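Local coordinates for RagB/SusD domain protein (Flavobacterium johnsoniae, PDB 5J5U) that probably binds chitin or its oligosaccharides at the outer membrane, as a SusD-like protein of a chitin utilization locus, at residues Asn38-Val46 with Ala54-Lys63. Sequence-based numbering, arbitrary orientation.
Sequences NLIYSGGFV and AVTEYGSKFK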
# COMPACT_ATOMS: atom_id res chain seq x y z
N ASN A 38 -4.56 -0.59 7.42
CA ASN A 38 -4.90 -0.47 6.00
C ASN A 38 -6.26 0.22 5.82
O ASN A 38 -6.34 1.34 5.27
CB ASN A 38 -4.89 -1.88 5.35
CG ASN A 38 -5.22 -1.88 3.83
OD1 ASN A 38 -5.51 -0.85 3.21
ND2 ASN A 38 -5.17 -3.07 3.24
N LEU A 39 -7.31 -0.44 6.31
CA LEU A 39 -8.67 0.04 6.09
C LEU A 39 -8.96 1.35 6.83
O LEU A 39 -9.25 2.34 6.21
CB LEU A 39 -9.70 -1.04 6.50
CG LEU A 39 -11.21 -0.81 6.23
CD1 LEU A 39 -11.44 -0.13 4.89
CD2 LEU A 39 -12.03 -2.11 6.29
N ILE A 40 -8.87 1.34 8.15
CA ILE A 40 -9.36 2.47 8.93
C ILE A 40 -8.46 3.69 8.82
O ILE A 40 -8.91 4.74 8.36
CB ILE A 40 -9.53 2.10 10.44
CG1 ILE A 40 -10.70 1.15 10.63
CG2 ILE A 40 -9.74 3.36 11.26
CD1 ILE A 40 -10.72 0.43 11.98
N TYR A 41 -7.21 3.58 9.24
CA TYR A 41 -6.38 4.79 9.27
C TYR A 41 -5.78 5.15 7.89
O TYR A 41 -6.07 6.24 7.39
CB TYR A 41 -5.26 4.68 10.31
CG TYR A 41 -5.68 5.13 11.70
CD1 TYR A 41 -6.63 6.12 11.89
CD2 TYR A 41 -5.12 4.54 12.83
CE1 TYR A 41 -7.00 6.52 13.17
CE2 TYR A 41 -5.48 4.93 14.12
CZ TYR A 41 -6.43 5.92 14.28
OH TYR A 41 -6.79 6.29 15.55
N SER A 42 -4.99 4.27 7.26
CA SER A 42 -4.42 4.65 5.93
C SER A 42 -5.54 4.96 4.94
O SER A 42 -5.52 6.00 4.29
CB SER A 42 -3.51 3.56 5.34
OG SER A 42 -2.31 3.44 6.06
N GLY A 43 -6.51 4.04 4.88
CA GLY A 43 -7.66 4.14 4.01
C GLY A 43 -8.53 5.37 4.25
O GLY A 43 -9.05 5.94 3.29
N GLY A 44 -8.71 5.76 5.50
CA GLY A 44 -9.45 6.98 5.76
C GLY A 44 -8.62 8.24 5.51
O GLY A 44 -9.14 9.24 5.00
N PHE A 45 -7.33 8.19 5.86
CA PHE A 45 -6.43 9.35 5.70
C PHE A 45 -6.37 9.75 4.22
O PHE A 45 -6.41 10.93 3.88
CB PHE A 45 -5.00 9.05 6.19
CG PHE A 45 -4.85 8.86 7.67
CD1 PHE A 45 -5.89 9.14 8.55
CD2 PHE A 45 -3.64 8.41 8.19
CE1 PHE A 45 -5.73 8.96 9.92
CE2 PHE A 45 -3.47 8.21 9.56
CZ PHE A 45 -4.51 8.49 10.42
N VAL A 46 -6.23 8.77 3.33
CA VAL A 46 -6.00 9.09 1.93
C VAL A 46 -7.35 9.04 1.15
O VAL A 46 -7.38 9.16 -0.06
CB VAL A 46 -4.92 8.14 1.33
CG1 VAL A 46 -5.54 6.80 0.85
CG2 VAL A 46 -4.15 8.83 0.23
N ALA A 54 -16.25 2.78 11.99
CA ALA A 54 -14.83 2.75 12.34
C ALA A 54 -13.96 3.64 11.41
O ALA A 54 -13.14 4.47 11.87
CB ALA A 54 -14.33 1.30 12.31
N VAL A 55 -14.16 3.49 10.11
CA VAL A 55 -13.30 4.19 9.16
C VAL A 55 -13.56 5.71 9.23
O VAL A 55 -12.63 6.50 9.34
CB VAL A 55 -13.48 3.64 7.72
CG1 VAL A 55 -12.68 4.42 6.75
CG2 VAL A 55 -13.08 2.15 7.65
N THR A 56 -14.83 6.09 9.23
CA THR A 56 -15.20 7.49 9.21
C THR A 56 -14.85 8.19 10.51
O THR A 56 -14.25 9.28 10.50
CB THR A 56 -16.71 7.73 8.98
OG1 THR A 56 -17.16 6.92 7.89
CG2 THR A 56 -16.97 9.21 8.69
N GLU A 57 -15.25 7.55 11.62
CA GLU A 57 -15.08 8.15 12.94
C GLU A 57 -13.62 8.32 13.27
O GLU A 57 -13.24 9.38 13.76
CB GLU A 57 -15.78 7.32 14.01
CG GLU A 57 -15.56 7.80 15.46
CD GLU A 57 -16.28 9.13 15.80
OE1 GLU A 57 -16.83 9.79 14.90
OE2 GLU A 57 -16.30 9.51 16.98
N TYR A 58 -12.78 7.32 12.95
CA TYR A 58 -11.38 7.42 13.35
C TYR A 58 -10.43 7.76 12.19
O TYR A 58 -9.57 8.64 12.36
CB TYR A 58 -10.94 6.12 14.05
CG TYR A 58 -11.85 5.82 15.23
CD1 TYR A 58 -11.78 6.59 16.39
CD2 TYR A 58 -12.83 4.84 15.16
CE1 TYR A 58 -12.61 6.35 17.46
CE2 TYR A 58 -13.69 4.59 16.24
CZ TYR A 58 -13.56 5.35 17.39
OH TYR A 58 -14.39 5.13 18.46
N GLY A 59 -10.59 7.12 11.03
CA GLY A 59 -9.70 7.38 9.90
C GLY A 59 -10.03 8.64 9.08
O GLY A 59 -9.17 9.41 8.70
N SER A 60 -11.30 8.83 8.80
CA SER A 60 -11.70 9.92 7.94
C SER A 60 -11.62 11.28 8.67
O SER A 60 -11.06 12.23 8.15
CB SER A 60 -13.12 9.64 7.43
OG SER A 60 -13.37 10.34 6.25
N LYS A 61 -12.14 11.33 9.90
CA LYS A 61 -12.17 12.59 10.67
C LYS A 61 -10.92 12.84 11.55
O LYS A 61 -10.75 13.95 12.04
CB LYS A 61 -13.41 12.62 11.56
CG LYS A 61 -14.71 12.59 10.79
CD LYS A 61 -15.90 12.95 11.68
CE LYS A 61 -16.14 11.96 12.78
NZ LYS A 61 -17.43 12.26 13.52
N PHE A 62 -10.07 11.82 11.72
CA PHE A 62 -8.84 11.87 12.53
C PHE A 62 -9.10 11.85 14.06
O PHE A 62 -9.06 12.87 14.73
CB PHE A 62 -7.99 13.09 12.16
CG PHE A 62 -7.85 13.30 10.67
CD1 PHE A 62 -7.81 12.21 9.80
CD2 PHE A 62 -7.77 14.59 10.14
CE1 PHE A 62 -7.68 12.38 8.44
CE2 PHE A 62 -7.64 14.79 8.79
CZ PHE A 62 -7.60 13.69 7.92
N LYS A 63 -9.36 10.67 14.59
CA LYS A 63 -9.46 10.47 16.02
C LYS A 63 -8.53 9.33 16.44
O LYS A 63 -8.42 8.32 15.75
CB LYS A 63 -10.91 10.17 16.43
CG LYS A 63 -11.86 11.30 16.20
CD LYS A 63 -13.20 11.03 16.87
CE LYS A 63 -14.20 12.13 16.54
NZ LYS A 63 -15.48 11.85 17.20
O HOH W 1 -9.99 12.05 5.71
O HOH W 2 -11.92 9.37 4.19
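With CG1 next to its own backbone N (chi1 -70°) and CG2 anti to that N, I40 turns its two branches onto A54: CD1 reaches A54 CB at 3.7 Å while CG2 comes close to A54 O. The side chain thus fits as a knob into the hole formed by A54, V55, Y58 and G59. V55 CG2 fills in behind it against I40 CG1 and L39 CG, the L39 and V55 side chains crossing at about a right angle. One turn on, G44 and G59 bring their CA atoms to 4.2 Å; a CB on either would clash with the opposing backbone. G59 CA also makes a C-H...O contact of 3.2 Å with I40 O.

The Y41 ring presents its edge to Y58 O, and its hydroxyl donates to a lone pair of K63 O (OH to O 2.6 Å, in the carbonyl plane); V65 N is a second partner of this OH. A phenylalanine here would probably leave K63 O without this donor and the chain around K63 less firmly tied to helix 31-45. F45 brings CD1 to 3.3 Å from G59 O and meets F62 obliquely, the planes at 72°. Two waters donate to G44 O, one also donating to S60 O and the other accepting from S60 OG, which G305 N engages as well.

The helical segments 38-45 and 54-60 cross at -59°, their axes 7.5 Å apart at closest approach, a close glycine-to-glycine packing between two helices consecutive in the chain, joined by a short connection that includes strand 49-50, in the largely helical SusD-like fold.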